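Local structure of uncharacterized protein MJ0754 (Methanocaldococcus jannaschii, 3Q4N) at residues 25-30 with 114-119; 31-36 with 77-82; 66-71 with 129-134; 105-110 with 152-157. The protein is of unknown function but has a ferritin-like four-helix-bundle fold with a dinuclear centre and probably binds metal ions. All coordinates share one frame; numbering follows the deposited sequence.

Helix 15-42 supplies the first partner of two contacts. From 25-30 the chain runs on until helix 102-125 brings back 114-119, and interaction 1 closes that long loop at the middle of the bundle. Nested inside it, interaction 2 returns the 77-82 loop onto 31-36; Lys29 of the first contact joins the two by reaching the backbone carbonyls of Ser78 and Val81. Interaction 3 starts at the end of helix 45-68 and closes at the start of helix 130-155, crossing both. Interaction 4 pairs helix 102-125 with the end of helix 130-155, crossing interactions 1 and 3 but following interaction 2. Interactions 3 and 4 lie about 33 Å apart, centre to centre.

Interaction 1: residues 25-30 with 114-119; sequences REEEKL and DLDIAD
Glu27 and Asp119 bring their carboxylates together crosswise, with no basic group of either segment between them, inside a ferritin-like four-helix bundle. The two helices run antiparallel here, at 166°, with axes 11.0 Å apart, a spacing across which the acidic side chains meet. Glu27 holds CG anti to its backbone N (chi1 -154°) and continues as an extended chain, which carries OE1 to 3.0 Å from Asp119 OD2. The carboxylate planes of this pair are 78° apart. OE1 of Glu27 also lies 3.5 Å from the carbonyl O of Leu115. Beside this pair Glu28 meets Asp116, again crosswise. Neither pair is hydrogen-bonded, and a shared cation would probably be needed to make such closeness tolerable. This largely buried acidic cluster is consistent with the dinuclear metal centre of ferritin-like bundles, where carboxylates suit cations. An alanine in place of Glu27 would probably leave Asp119 without the carboxylate that crosses it and open a gap in the acidic cluster. Further out, Phe87 of helix 85-98 packs against Glu27, and Ser143 of helix 130-155 against Asp116. Glu28 divides its oxygens: OE1 is hydrogen-bonded to His57 ND1, while OE2 faces Asp116 OD2.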
loop_
_atom_site.group_PDB
_atom_site.type_symbol
_atom_site.label_atom_id
_atom_site.label_comp_id
_atom_site.label_asym_id
_atom_site.label_seq_id
_atom_site.Cartn_x
_atom_site.Cartn_y
_atom_site.Cartn_z
ATOM N N ARG B 25 -4.712 1.639 -14.703
ATOM C CA ARG B 25 -4.559 2.433 -15.922
ATOM C C ARG B 25 -3.910 3.755 -15.560
ATOM O O ARG B 25 -2.959 4.186 -16.211
ATOM C CB ARG B 25 -5.917 2.678 -16.590
ATOM C CG ARG B 25 -5.925 3.724 -17.721
ATOM C CD ARG B 25 -5.402 3.160 -19.052
ATOM N NE ARG B 25 -5.435 4.140 -20.142
ATOM C CZ ARG B 25 -4.579 4.146 -21.165
ATOM N NH1 ARG B 25 -3.619 3.231 -21.259
ATOM N NH2 ARG B 25 -4.673 5.076 -22.101
ATOM N N GLU B 26 -4.411 4.395 -14.508
ATOM C CA GLU B 26 -3.786 5.623 -14.067
ATOM C C GLU B 26 -2.514 5.432 -13.260
ATOM O O GLU B 26 -1.673 6.332 -13.219
ATOM C CB GLU B 26 -4.763 6.519 -13.333
ATOM C CG GLU B 26 -4.959 7.839 -14.053
ATOM C CD GLU B 26 -6.307 8.478 -13.783
ATOM O OE1 GLU B 26 -7.005 8.047 -12.826
ATOM O OE2 GLU B 26 -6.647 9.421 -14.545
ATOM N N GLU B 27 -2.350 4.270 -12.637
ATOM C CA GLU B 27 -1.127 4.049 -11.903
ATOM C C GLU B 27 0.079 4.080 -12.829
ATOM O O GLU B 27 1.040 4.775 -12.520
ATOM C CB GLU B 27 -1.176 2.795 -11.047
ATOM C CG GLU B 27 -0.235 2.884 -9.847
ATOM C CD GLU B 27 -0.664 2.005 -8.662
ATOM O OE1 GLU B 27 0.142 1.138 -8.233
ATOM O OE2 GLU B 27 -1.800 2.180 -8.152
ATOM N N GLU B 28 -0.000 3.370 -13.964
ATOM C CA GLU B 28 1.098 3.260 -14.952
ATOM C C GLU B 28 1.397 4.593 -15.633
ATOM O O GLU B 28 2.517 4.864 -16.087
ATOM C CB GLU B 28 0.770 2.210 -16.013
ATOM C CG GLU B 28 0.471 0.798 -15.474
ATOM C CD GLU B 28 1.708 0.009 -14.952
ATOM O OE1 GLU B 28 2.671 -0.222 -15.715
ATOM O OE2 GLU B 28 1.717 -0.404 -13.765
ATOM N N LYS B 29 0.377 5.429 -15.710
ATOM C CA LYS B 29 0.549 6.742 -16.275
ATOM C C LYS B 29 1.359 7.626 -15.317
ATOM O O LYS B 29 2.242 8.386 -15.750
ATOM C CB LYS B 29 -0.799 7.367 -16.611
ATOM C CG LYS B 29 -0.655 8.725 -17.262
ATOM C CD LYS B 29 -1.951 9.259 -17.816
ATOM C CE LYS B 29 -1.746 10.680 -18.272
ATOM N NZ LYS B 29 -1.602 11.593 -17.116
ATOM N N LEU B 30 1.074 7.517 -14.023
ATOM C CA LEU B 30 1.889 8.194 -13.023
ATOM C C LEU B 30 3.371 7.891 -13.272
ATOM O O LEU B 30 4.183 8.801 -13.509
ATOM C CB LEU B 30 1.487 7.772 -11.611
ATOM C CG LEU B 30 2.412 8.221 -10.479
ATOM C CD1 LEU B 30 2.648 9.739 -10.510
ATOM C CD2 LEU B 30 1.871 7.768 -9.125
ATOM N N ASP B 114 8.179 -0.024 -6.483
ATOM C CA ASP B 114 7.914 -0.668 -5.194
ATOM C C ASP B 114 6.392 -0.698 -4.971
ATOM O O ASP B 114 5.778 -1.754 -4.739
ATOM C CB ASP B 114 8.625 0.147 -4.107
ATOM C CG ASP B 114 8.595 -0.511 -2.744
ATOM O OD1 ASP B 114 7.795 -1.459 -2.506
ATOM O OD2 ASP B 114 9.383 -0.051 -1.891
ATOM N N LEU B 115 5.803 0.486 -5.080
ATOM C CA LEU B 115 4.389 0.663 -5.014
ATOM C C LEU B 115 3.706 -0.028 -6.185
ATOM O O LEU B 115 2.533 -0.393 -6.105
ATOM C CB LEU B 115 4.083 2.145 -5.041
ATOM C CG LEU B 115 2.626 2.469 -4.753
ATOM C CD1 LEU B 115 2.058 1.569 -3.667
ATOM C CD2 LEU B 115 2.529 3.911 -4.313
ATOM N N ASP B 116 4.413 -0.207 -7.286
ATOM C CA ASP B 116 3.736 -0.782 -8.421
ATOM C C ASP B 116 3.542 -2.283 -8.241
ATOM O O ASP B 116 2.416 -2.763 -8.335
ATOM C CB ASP B 116 4.440 -0.448 -9.718
ATOM C CG ASP B 116 3.470 -0.005 -10.805
ATOM O OD1 ASP B 116 3.685 1.087 -11.392
ATOM O OD2 ASP B 116 2.493 -0.741 -11.075
ATOM N N ILE B 117 4.609 -3.021 -7.933
ATOM C CA ILE B 117 4.475 -4.441 -7.614
ATOM C C ILE B 117 3.507 -4.712 -6.429
ATOM O O ILE B 117 2.869 -5.776 -6.374
ATOM C CB ILE B 117 5.816 -5.052 -7.290
ATOM C CG1 ILE B 117 6.823 -4.712 -8.372
ATOM C CG2 ILE B 117 5.701 -6.554 -7.158
ATOM C CD1 ILE B 117 8.281 -4.906 -7.930
ATOM N N ALA B 118 3.404 -3.770 -5.489
ATOM C CA ALA B 118 2.559 -3.955 -4.312
ATOM C C ALA B 118 1.091 -3.965 -4.720
ATOM O O ALA B 118 0.311 -4.859 -4.348
ATOM C CB ALA B 118 2.818 -2.854 -3.293
ATOM N N ASP B 119 0.722 -2.968 -5.515
ATOM C CA ASP B 119 -0.666 -2.800 -5.889
ATOM C C ASP B 119 -1.047 -3.850 -6.920
ATOM O O ASP B 119 -2.134 -4.411 -6.877
ATOM C CB ASP B 119 -0.913 -1.357 -6.306
ATOM C CG ASP B 119 -0.616 -0.372 -5.148
ATOM O OD1 ASP B 119 -0.291 -0.843 -4.035
ATOM O OD2 ASP B 119 -0.691 0.869 -5.323
#

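Interaction 2: residues 31-36 with 77-82; sequences ARDVYL and DSIGVF
Asp33 OD1 is gripped from two directions: Gly80 N gives it a weak hydrogen bond of 3.4 Å across the contact, and Lys29 NZ, one helical turn earlier, forms a salt bridge with it. The same oxygen lies 3.2 Å from Phe82 CZ, the carboxylate and the ring meeting tip to tip with their planes 61° apart. The other oxygen serves Arg32. Arg32 NH2 bonds Asp33 OD2 at 2.9 Å; the oxygen lies in the guanidinium plane and accepts through its syn lone pair, while NE adds a weaker bond to the same atom. A bend at chi3 (58°) swings NE out of line with the arginine chain, on the side of Asp33. Gln55 of helix 45-68 takes a hydrogen bond from Arg32 NH1, which also forms a long salt bridge, 3.6 Å, to Asp77 OD2, completing an Arg32-Asp33-Asp77 network.

The 77-82 segment is a loop with a type II beta turn from Ser78 to Val81, and Gly80, at positive phi (78°), suits the third place of that turn. The N-H of the Ile79-Gly80 peptide points to Asp33 OD1. Ile79 slides past Asp33 in the opposite direction and also touches Tyr91 of helix 85-98. An alanine at Asp33 would probably leave Gly80 N without its acceptor, and Lys29 and Arg32 without the carboxylate between them. One aspartate thus links two basic groups to a loop amide, and its negative charge is likely to be well balanced; the loop is held on helix 15-42 by polar contacts as well as by Ile79 and Phe82.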
loop_
_atom_site.group_PDB
_atom_site.type_symbol
_atom_site.label_atom_id
_atom_site.label_comp_id
_atom_site.label_asym_id
_atom_site.label_seq_id
_atom_site.Cartn_x
_atom_site.Cartn_y
_atom_site.Cartn_z
ATOM N N ALA B 31 3.705 6.607 -13.216
ATOM C CA ALA B 31 5.038 6.136 -13.508
ATOM C C ALA B 31 5.569 6.817 -14.767
ATOM O O ALA B 31 6.622 7.434 -14.743
ATOM C CB ALA B 31 5.012 4.630 -13.685
ATOM N N ARG B 32 4.815 6.743 -15.856
ATOM C CA ARG B 32 5.277 7.301 -17.102
ATOM C C ARG B 32 5.524 8.819 -17.006
ATOM O O ARG B 32 6.612 9.306 -17.350
ATOM C CB ARG B 32 4.336 6.931 -18.243
ATOM C CG ARG B 32 4.903 7.286 -19.621
ATOM C CD ARG B 32 3.814 7.619 -20.673
ATOM N NE ARG B 32 2.945 8.736 -20.276
ATOM C CZ ARG B 32 1.785 9.041 -20.856
ATOM N NH1 ARG B 32 1.337 8.318 -21.879
ATOM N NH2 ARG B 32 1.062 10.069 -20.408
ATOM N N ASP B 33 4.535 9.561 -16.511
ATOM C CA ASP B 33 4.640 11.031 -16.420
ATOM C C ASP B 33 5.777 11.451 -15.496
ATOM O O ASP B 33 6.464 12.457 -15.742
ATOM C CB ASP B 33 3.336 11.650 -15.924
ATOM C CG ASP B 33 2.152 11.332 -16.818
ATOM O OD1 ASP B 33 1.027 11.307 -16.288
ATOM O OD2 ASP B 33 2.332 11.100 -18.039
ATOM N N VAL B 34 5.988 10.679 -14.433
ATOM C CA VAL B 34 7.146 10.940 -13.583
ATOM C C VAL B 34 8.456 10.727 -14.348
ATOM O O VAL B 34 9.258 11.654 -14.470
ATOM C CB VAL B 34 7.119 10.160 -12.267
ATOM C CG1 VAL B 34 8.360 10.474 -11.476
ATOM C CG2 VAL B 34 5.887 10.549 -11.472
ATOM N N TYR B 35 8.659 9.526 -14.880
ATOM C CA TYR B 35 9.918 9.256 -15.542
ATOM C C TYR B 35 10.190 10.326 -16.618
ATOM O O TYR B 35 11.246 10.953 -16.626
ATOM C CB TYR B 35 9.988 7.812 -16.071
ATOM C CG TYR B 35 9.781 6.738 -14.999
ATOM C CD1 TYR B 35 10.195 6.936 -13.695
ATOM C CD2 TYR B 35 9.189 5.516 -15.307
ATOM C CE1 TYR B 35 10.013 5.974 -12.717
ATOM C CE2 TYR B 35 8.993 4.543 -14.322
ATOM C CZ TYR B 35 9.416 4.786 -13.027
ATOM O OH TYR B 35 9.232 3.844 -12.033
ATOM N N LEU B 36 9.205 10.574 -17.473
ATOM C CA LEU B 36 9.278 11.645 -18.473
ATOM C C LEU B 36 9.733 13.009 -17.932
ATOM O O LEU B 36 10.645 13.626 -18.493
ATOM C CB LEU B 36 7.921 11.795 -19.152
ATOM C CG LEU B 36 7.576 10.748 -20.206
ATOM C CD1 LEU B 36 6.091 10.598 -20.336
ATOM C CD2 LEU B 36 8.177 11.148 -21.534
ATOM N N ASP B 77 -4.629 13.261 -21.838
ATOM C CA ASP B 77 -3.347 12.532 -21.856
ATOM C C ASP B 77 -2.156 13.265 -21.212
ATOM O O ASP B 77 -1.189 12.628 -20.762
ATOM C CB ASP B 77 -2.956 12.101 -23.272
ATOM C CG ASP B 77 -1.569 11.449 -23.309
ATOM O OD1 ASP B 77 -0.592 12.172 -23.606
ATOM O OD2 ASP B 77 -1.438 10.239 -22.985
ATOM N N SER B 78 -2.225 14.596 -21.180
ATOM C CA SER B 78 -1.095 15.433 -20.769
ATOM C C SER B 78 -0.371 14.936 -19.544
ATOM O O SER B 78 -0.929 14.237 -18.676
ATOM C CB SER B 78 -1.516 16.892 -20.537
ATOM O OG SER B 78 -1.635 17.608 -21.763
ATOM N N ILE B 79 0.894 15.333 -19.495
ATOM C CA ILE B 79 1.753 14.996 -18.390
ATOM C C ILE B 79 1.160 15.563 -17.111
ATOM O O ILE B 79 0.733 16.715 -17.078
ATOM C CB ILE B 79 3.175 15.505 -18.629
ATOM C CG1 ILE B 79 3.879 14.601 -19.656
ATOM C CG2 ILE B 79 3.937 15.534 -17.310
ATOM C CD1 ILE B 79 5.149 15.185 -20.288
ATOM N N GLY B 80 1.087 14.726 -16.087
ATOM C CA GLY B 80 0.754 15.183 -14.742
ATOM C C GLY B 80 -0.711 15.451 -14.475
ATOM O O GLY B 80 -1.059 16.011 -13.441
ATOM N N VAL B 81 -1.563 15.035 -15.404
ATOM C CA VAL B 81 -3.001 15.218 -15.283
ATOM C C VAL B 81 -3.710 13.886 -15.002
ATOM O O VAL B 81 -3.477 12.894 -15.699
ATOM C CB VAL B 81 -3.555 15.838 -16.564
ATOM C CG1 VAL B 81 -5.003 16.289 -16.358
ATOM C CG2 VAL B 81 -2.669 16.992 -17.002
ATOM N N PHE B 82 -4.571 13.868 -13.981
ATOM C CA PHE B 82 -5.219 12.619 -13.527
ATOM C C PHE B 82 -6.635 12.831 -13.007
ATOM O O PHE B 82 -6.883 13.787 -12.275
ATOM C CB PHE B 82 -4.402 11.968 -12.396
ATOM C CG PHE B 82 -3.032 11.529 -12.809
ATOM C CD1 PHE B 82 -2.808 10.234 -13.233
ATOM C CD2 PHE B 82 -1.968 12.410 -12.773
ATOM C CE1 PHE B 82 -1.550 9.818 -13.624
ATOM C CE2 PHE B 82 -0.708 12.008 -13.167
ATOM C CZ PHE B 82 -0.499 10.706 -13.588
#

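Interaction 3: residues 66-71 with 129-134; sequences EKYNIP and NEDIKF
Tyr68 holds CG anti to its carbonyl carbon (chi1 -77°) and Asn129 holds CG anti to its backbone N (chi1 177°); from there the two side chains reach toward each other, tip to tip. They meet where the end of helix 45-68 faces the start of helix 130-155, near one end of the four-helix bundle. Asn129 is the N-cap of the latter helix. Its OD1 accepts from Ile132 N at 3.2 Å and, more weakly, from Asp131 N, leaving the ND2 end of the amide to give a weak bond of 3.3 Å to Tyr68 OH. Asparagine suits the place because one amide can both cap a helix and donate outward.

Tyr68 OH in turn donates to Asp131 OD2 at 2.8 Å. That oxygen lies at the ring edge, in the ring plane, yet is approached from above its own carboxylate plane, the two planes being 86° apart. On the other helix, Asn69 at positive phi ends the last turn in a Schellman motif. Pro9 O, from the N-terminal segment, receives a hydrogen bond from Lys67 NZ, and Leu21 of helix 15-42 packs against Ile132. The bent Lys67 chain crosses Asp131 at about a right angle, its NZ in a salt bridge 3.2 Å from OD2.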
loop_
_atom_site.group_PDB
_atom_site.type_symbol
_atom_site.label_atom_id
_atom_site.label_comp_id
_atom_site.label_asym_id
_atom_site.label_seq_id
_atom_site.Cartn_x
_atom_site.Cartn_y
_atom_site.Cartn_z
ATOM N N GLU B 66 -11.030 -1.583 -23.180
ATOM C CA GLU B 66 -11.710 -1.693 -24.455
ATOM C C GLU B 66 -12.457 -3.011 -24.510
ATOM O O GLU B 66 -13.653 -3.048 -24.798
ATOM C CB GLU B 66 -10.703 -1.658 -25.596
ATOM C CG GLU B 66 -10.046 -0.321 -25.821
ATOM C CD GLU B 66 -9.041 -0.368 -26.960
ATOM O OE1 GLU B 66 -8.208 -1.321 -26.996
ATOM O OE2 GLU B 66 -9.076 0.557 -27.810
ATOM N N LYS B 67 -11.739 -4.092 -24.221
ATOM C CA LYS B 67 -12.275 -5.438 -24.337
ATOM C C LYS B 67 -13.502 -5.630 -23.461
ATOM O O LYS B 67 -14.378 -6.395 -23.818
ATOM C CB LYS B 67 -11.206 -6.463 -23.949
ATOM C CG LYS B 67 -11.090 -7.661 -24.873
ATOM C CD LYS B 67 -12.277 -8.607 -24.776
ATOM C CE LYS B 67 -11.882 -10.007 -25.174
ATOM N NZ LYS B 67 -11.035 -10.596 -24.092
ATOM N N TYR B 68 -13.564 -4.950 -22.319
ATOM C CA TYR B 68 -14.631 -5.180 -21.353
ATOM C C TYR B 68 -15.528 -3.983 -21.250
ATOM O O TYR B 68 -16.470 -3.975 -20.458
ATOM C CB TYR B 68 -14.068 -5.538 -19.979
ATOM C CG TYR B 68 -13.586 -6.958 -19.908
ATOM C CD1 TYR B 68 -14.310 -7.926 -19.227
ATOM C CD2 TYR B 68 -12.417 -7.344 -20.541
ATOM C CE1 TYR B 68 -13.866 -9.266 -19.165
ATOM C CE2 TYR B 68 -11.966 -8.669 -20.494
ATOM C CZ TYR B 68 -12.690 -9.630 -19.804
ATOM O OH TYR B 68 -12.235 -10.944 -19.761
ATOM N N ASN B 69 -15.229 -2.974 -22.060
ATOM C CA ASN B 69 -16.044 -1.765 -22.131
ATOM C C ASN B 69 -16.236 -1.119 -20.761
ATOM O O ASN B 69 -17.171 -1.442 -20.036
ATOM C CB ASN B 69 -17.406 -2.080 -22.772
ATOM C CG ASN B 69 -18.026 -0.876 -23.481
ATOM O OD1 ASN B 69 -17.741 0.300 -23.157
ATOM N ND2 ASN B 69 -18.893 -1.166 -24.457
ATOM N N ILE B 70 -15.317 -0.228 -20.415
ATOM C CA ILE B 70 -15.326 0.492 -19.148
ATOM C C ILE B 70 -14.822 1.904 -19.438
ATOM O O ILE B 70 -13.743 2.064 -20.018
ATOM C CB ILE B 70 -14.406 -0.184 -18.083
ATOM C CG1 ILE B 70 -14.895 -1.591 -17.731
ATOM C CG2 ILE B 70 -14.327 0.654 -16.810
ATOM C CD1 ILE B 70 -13.894 -2.431 -16.936
ATOM N N PRO B 71 -15.593 2.935 -19.044
ATOM C CA PRO B 71 -15.188 4.305 -19.372
ATOM C C PRO B 71 -13.785 4.588 -18.843
ATOM O O PRO B 71 -13.568 4.599 -17.614
ATOM C CB PRO B 71 -16.226 5.174 -18.644
ATOM C CG PRO B 71 -16.740 4.287 -17.519
ATOM C CD PRO B 71 -16.749 2.905 -18.127
ATOM N N ASN B 129 -10.581 -13.323 -12.784
ATOM C CA ASN B 129 -10.748 -13.146 -14.233
ATOM C C ASN B 129 -9.436 -13.498 -14.922
ATOM O O ASN B 129 -8.487 -12.726 -14.877
ATOM C CB ASN B 129 -11.173 -11.712 -14.569
ATOM C CG ASN B 129 -11.299 -11.460 -16.063
ATOM O OD1 ASN B 129 -10.417 -11.809 -16.842
ATOM N ND2 ASN B 129 -12.394 -10.812 -16.463
ATOM N N GLU B 130 -9.376 -14.662 -15.560
ATOM C CA GLU B 130 -8.112 -15.149 -16.126
ATOM C C GLU B 130 -7.393 -14.207 -17.150
ATOM O O GLU B 130 -6.179 -14.311 -17.334
ATOM C CB GLU B 130 -8.285 -16.575 -16.668
ATOM C CG GLU B 130 -6.986 -17.402 -16.672
ATOM C CD GLU B 130 -6.513 -17.792 -15.270
ATOM O OE1 GLU B 130 -7.137 -18.695 -14.664
ATOM O OE2 GLU B 130 -5.510 -17.202 -14.778
ATOM N N ASP B 131 -8.130 -13.294 -17.787
ATOM C CA ASP B 131 -7.552 -12.265 -18.671
ATOM C C ASP B 131 -6.782 -11.196 -17.891
ATOM O O ASP B 131 -5.565 -11.002 -18.083
ATOM C CB ASP B 131 -8.655 -11.562 -19.472
ATOM C CG ASP B 131 -9.149 -12.377 -20.645
ATOM O OD1 ASP B 131 -8.563 -13.463 -20.890
ATOM O OD2 ASP B 131 -10.124 -11.923 -21.316
ATOM N N ILE B 132 -7.518 -10.478 -17.039
ATOM C CA ILE B 132 -6.959 -9.504 -16.108
ATOM C C ILE B 132 -5.709 -10.075 -15.490
ATOM O O ILE B 132 -4.643 -9.482 -15.646
ATOM C CB ILE B 132 -7.959 -9.171 -14.982
ATOM C CG1 ILE B 132 -9.022 -8.191 -15.462
ATOM C CG2 ILE B 132 -7.265 -8.543 -13.805
ATOM C CD1 ILE B 132 -9.778 -8.642 -16.678
ATOM N N LYS B 133 -5.853 -11.230 -14.819
ATOM C CA LYS B 133 -4.756 -11.910 -14.126
ATOM C C LYS B 133 -3.488 -11.959 -14.962
ATOM O O LYS B 133 -2.415 -11.582 -14.496
ATOM C CB LYS B 133 -5.156 -13.315 -13.677
ATOM C CG LYS B 133 -5.219 -13.509 -12.159
ATOM C CD LYS B 133 -5.246 -15.003 -11.801
ATOM C CE LYS B 133 -5.322 -15.239 -10.292
ATOM N NZ LYS B 133 -5.685 -16.652 -10.015
ATOM N N PHE B 134 -3.626 -12.383 -16.214
ATOM C CA PHE B 134 -2.493 -12.439 -17.152
ATOM C C PHE B 134 -1.836 -11.088 -17.477
ATOM O O PHE B 134 -0.620 -11.020 -17.587
ATOM C CB PHE B 134 -2.896 -13.137 -18.445
ATOM C CG PHE B 134 -1.763 -13.318 -19.403
ATOM C CD1 PHE B 134 -0.737 -14.212 -19.119
ATOM C CD2 PHE B 134 -1.729 -12.608 -20.598
ATOM C CE1 PHE B 134 0.313 -14.397 -20.015
ATOM C CE2 PHE B 134 -0.683 -12.771 -21.496
ATOM C CZ PHE B 134 0.345 -13.672 -21.207
#

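Interaction 4: residues 105-110 with 152-157; sequences ALKVGA and RMLNNY
The Tyr157 ring receives Leu106 on one of its faces: CD1 stands 4.2 Å from the ring centroid and 15° off the normal, a CH-pi contact. The ring's CG is anti to the carbonyl carbon of Tyr157 (chi1 -76°), which sets CG on the side of helix 102-125. Leu106 carries the contact. Its other methyl, CD2, lies 3.6 Å from Met153 CG, the two side chains crossing at about a right angle, and its CB meets Leu154 CD2, also at 3.6 Å. A branched leucine suits this place: its two methyls go to the Tyr157 face and the Met153 chain while CB meets Leu154. Met153 holds CG against Leu106 and then bends at chi2 and chi3, so the far end of its chain leads away.

At the margin, Lys107 CG touches Leu154 CD2 at 4.1 Å, while its NZ is hydrogen-bonded to Ser159 OG in the loop beyond. Apolar chains join the two helices here, with no hydrogen bond between the segments. Phe150 of helix 130-155 also packs on Leu106, and Met147 on Ala110 one turn along. Other residues of 105-110 turn to helix 15-42, where Ala105 meets Trp42 and Val108 meets Val34, placing helix 102-125 between its two neighbours in the bundle.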
loop_
_atom_site.group_PDB
_atom_site.type_symbol
_atom_site.label_atom_id
_atom_site.label_comp_id
_atom_site.label_asym_id
_atom_site.label_seq_id
_atom_site.Cartn_x
_atom_site.Cartn_y
_atom_site.Cartn_z
ATOM N N ALA B 105 15.916 11.419 -7.887
ATOM C CA ALA B 105 15.332 10.914 -9.138
ATOM C C ALA B 105 15.333 9.402 -9.138
ATOM O O ALA B 105 14.291 8.773 -9.273
ATOM C CB ALA B 105 16.110 11.419 -10.328
ATOM N N LEU B 106 16.516 8.830 -8.955
ATOM C CA LEU B 106 16.702 7.379 -8.900
ATOM C C LEU B 106 15.882 6.680 -7.806
ATOM O O LEU B 106 15.253 5.663 -8.070
ATOM C CB LEU B 106 18.182 7.068 -8.734
ATOM C CG LEU B 106 18.963 7.041 -10.033
ATOM C CD1 LEU B 106 20.412 6.758 -9.739
ATOM C CD2 LEU B 106 18.392 5.978 -10.943
ATOM N N LYS B 107 15.890 7.231 -6.588
ATOM C CA LYS B 107 15.114 6.665 -5.484
ATOM C C LYS B 107 13.610 6.725 -5.758
ATOM O O LYS B 107 12.893 5.762 -5.502
ATOM C CB LYS B 107 15.437 7.369 -4.162
ATOM C CG LYS B 107 16.860 7.168 -3.631
ATOM C CD LYS B 107 16.943 7.678 -2.180
ATOM C CE LYS B 107 18.376 7.928 -1.678
ATOM N NZ LYS B 107 19.071 6.668 -1.243
ATOM N N VAL B 108 13.145 7.856 -6.281
ATOM C CA VAL B 108 11.745 8.001 -6.671
ATOM C C VAL B 108 11.342 6.884 -7.628
ATOM O O VAL B 108 10.299 6.251 -7.460
ATOM C CB VAL B 108 11.492 9.331 -7.368
ATOM C CG1 VAL B 108 10.117 9.327 -7.947
ATOM C CG2 VAL B 108 11.635 10.478 -6.401
ATOM N N GLY B 109 12.183 6.653 -8.633
ATOM C CA GLY B 109 11.956 5.586 -9.593
ATOM C C GLY B 109 11.677 4.299 -8.855
ATOM O O GLY B 109 10.556 3.789 -8.884
ATOM N N ALA B 110 12.701 3.799 -8.167
ATOM C CA ALA B 110 12.596 2.602 -7.352
ATOM C C ALA B 110 11.272 2.554 -6.640
ATOM O O ALA B 110 10.618 1.507 -6.618
ATOM C CB ALA B 110 13.701 2.554 -6.352
ATOM N N ARG B 152 20.356 -1.119 -9.882
ATOM C CA ARG B 152 21.709 -1.216 -10.441
ATOM C C ARG B 152 22.289 0.170 -10.626
ATOM O O ARG B 152 23.450 0.428 -10.292
ATOM C CB ARG B 152 21.766 -2.004 -11.765
ATOM C CG ARG B 152 22.913 -3.079 -11.821
ATOM C CD ARG B 152 24.332 -2.584 -11.299
ATOM N NE ARG B 152 25.072 -3.603 -10.514
ATOM C CZ ARG B 152 26.073 -3.354 -9.651
ATOM N NH1 ARG B 152 26.500 -2.107 -9.423
ATOM N NH2 ARG B 152 26.659 -4.362 -9.004
ATOM N N MET B 153 21.449 1.061 -11.130
ATOM C CA MET B 153 21.791 2.464 -11.288
ATOM C C MET B 153 22.102 3.145 -9.953
ATOM O O MET B 153 22.979 4.007 -9.875
ATOM C CB MET B 153 20.649 3.175 -11.991
ATOM C CG MET B 153 21.091 4.370 -12.761
ATOM S SD MET B 153 22.183 3.879 -14.058
ATOM C CE MET B 153 21.112 2.753 -14.971
ATOM N N LEU B 154 21.383 2.747 -8.905
ATOM C CA LEU B 154 21.605 3.302 -7.561
ATOM C C LEU B 154 22.955 2.922 -7.017
ATOM O O LEU B 154 23.666 3.783 -6.485
ATOM C CB LEU B 154 20.513 2.888 -6.570
ATOM C CG LEU B 154 19.304 3.833 -6.560
ATOM C CD1 LEU B 154 18.196 3.210 -5.752
ATOM C CD2 LEU B 154 19.610 5.239 -6.023
ATOM N N ASN B 155 23.294 1.638 -7.158
ATOM C CA ASN B 155 24.620 1.132 -6.825
ATOM C C ASN B 155 25.743 1.930 -7.513
ATOM O O ASN B 155 26.742 2.264 -6.895
ATOM C CB ASN B 155 24.734 -0.333 -7.232
ATOM C CG ASN B 155 23.707 -1.225 -6.553
ATOM O OD1 ASN B 155 23.440 -2.343 -7.031
ATOM N ND2 ASN B 155 23.122 -0.745 -5.437
ATOM N N ASN B 156 25.556 2.237 -8.791
ATOM C CA ASN B 156 26.458 3.109 -9.521
ATOM C C ASN B 156 26.656 4.491 -8.880
ATOM O O ASN B 156 27.656 5.163 -9.156
ATOM C CB ASN B 156 25.982 3.266 -10.967
ATOM C CG ASN B 156 25.883 1.945 -11.698
ATOM O OD1 ASN B 156 25.071 1.801 -12.605
ATOM N ND2 ASN B 156 26.701 0.973 -11.308
ATOM N N TYR B 157 25.717 4.916 -8.040
ATOM C CA TYR B 157 25.862 6.174 -7.305
ATOM C C TYR B 157 26.120 5.900 -5.808
ATOM O O TYR B 157 25.813 6.733 -4.929
ATOM C CB TYR B 157 24.615 7.056 -7.472
ATOM C CG TYR B 157 24.448 7.795 -8.793
ATOM C CD1 TYR B 157 24.199 9.174 -8.798
ATOM C CD2 TYR B 157 24.495 7.125 -10.030
ATOM C CE1 TYR B 157 24.021 9.882 -9.994
ATOM C CE2 TYR B 157 24.307 7.820 -11.235
ATOM C CZ TYR B 157 24.073 9.207 -11.207
ATOM O OH TYR B 157 23.896 9.936 -12.375
#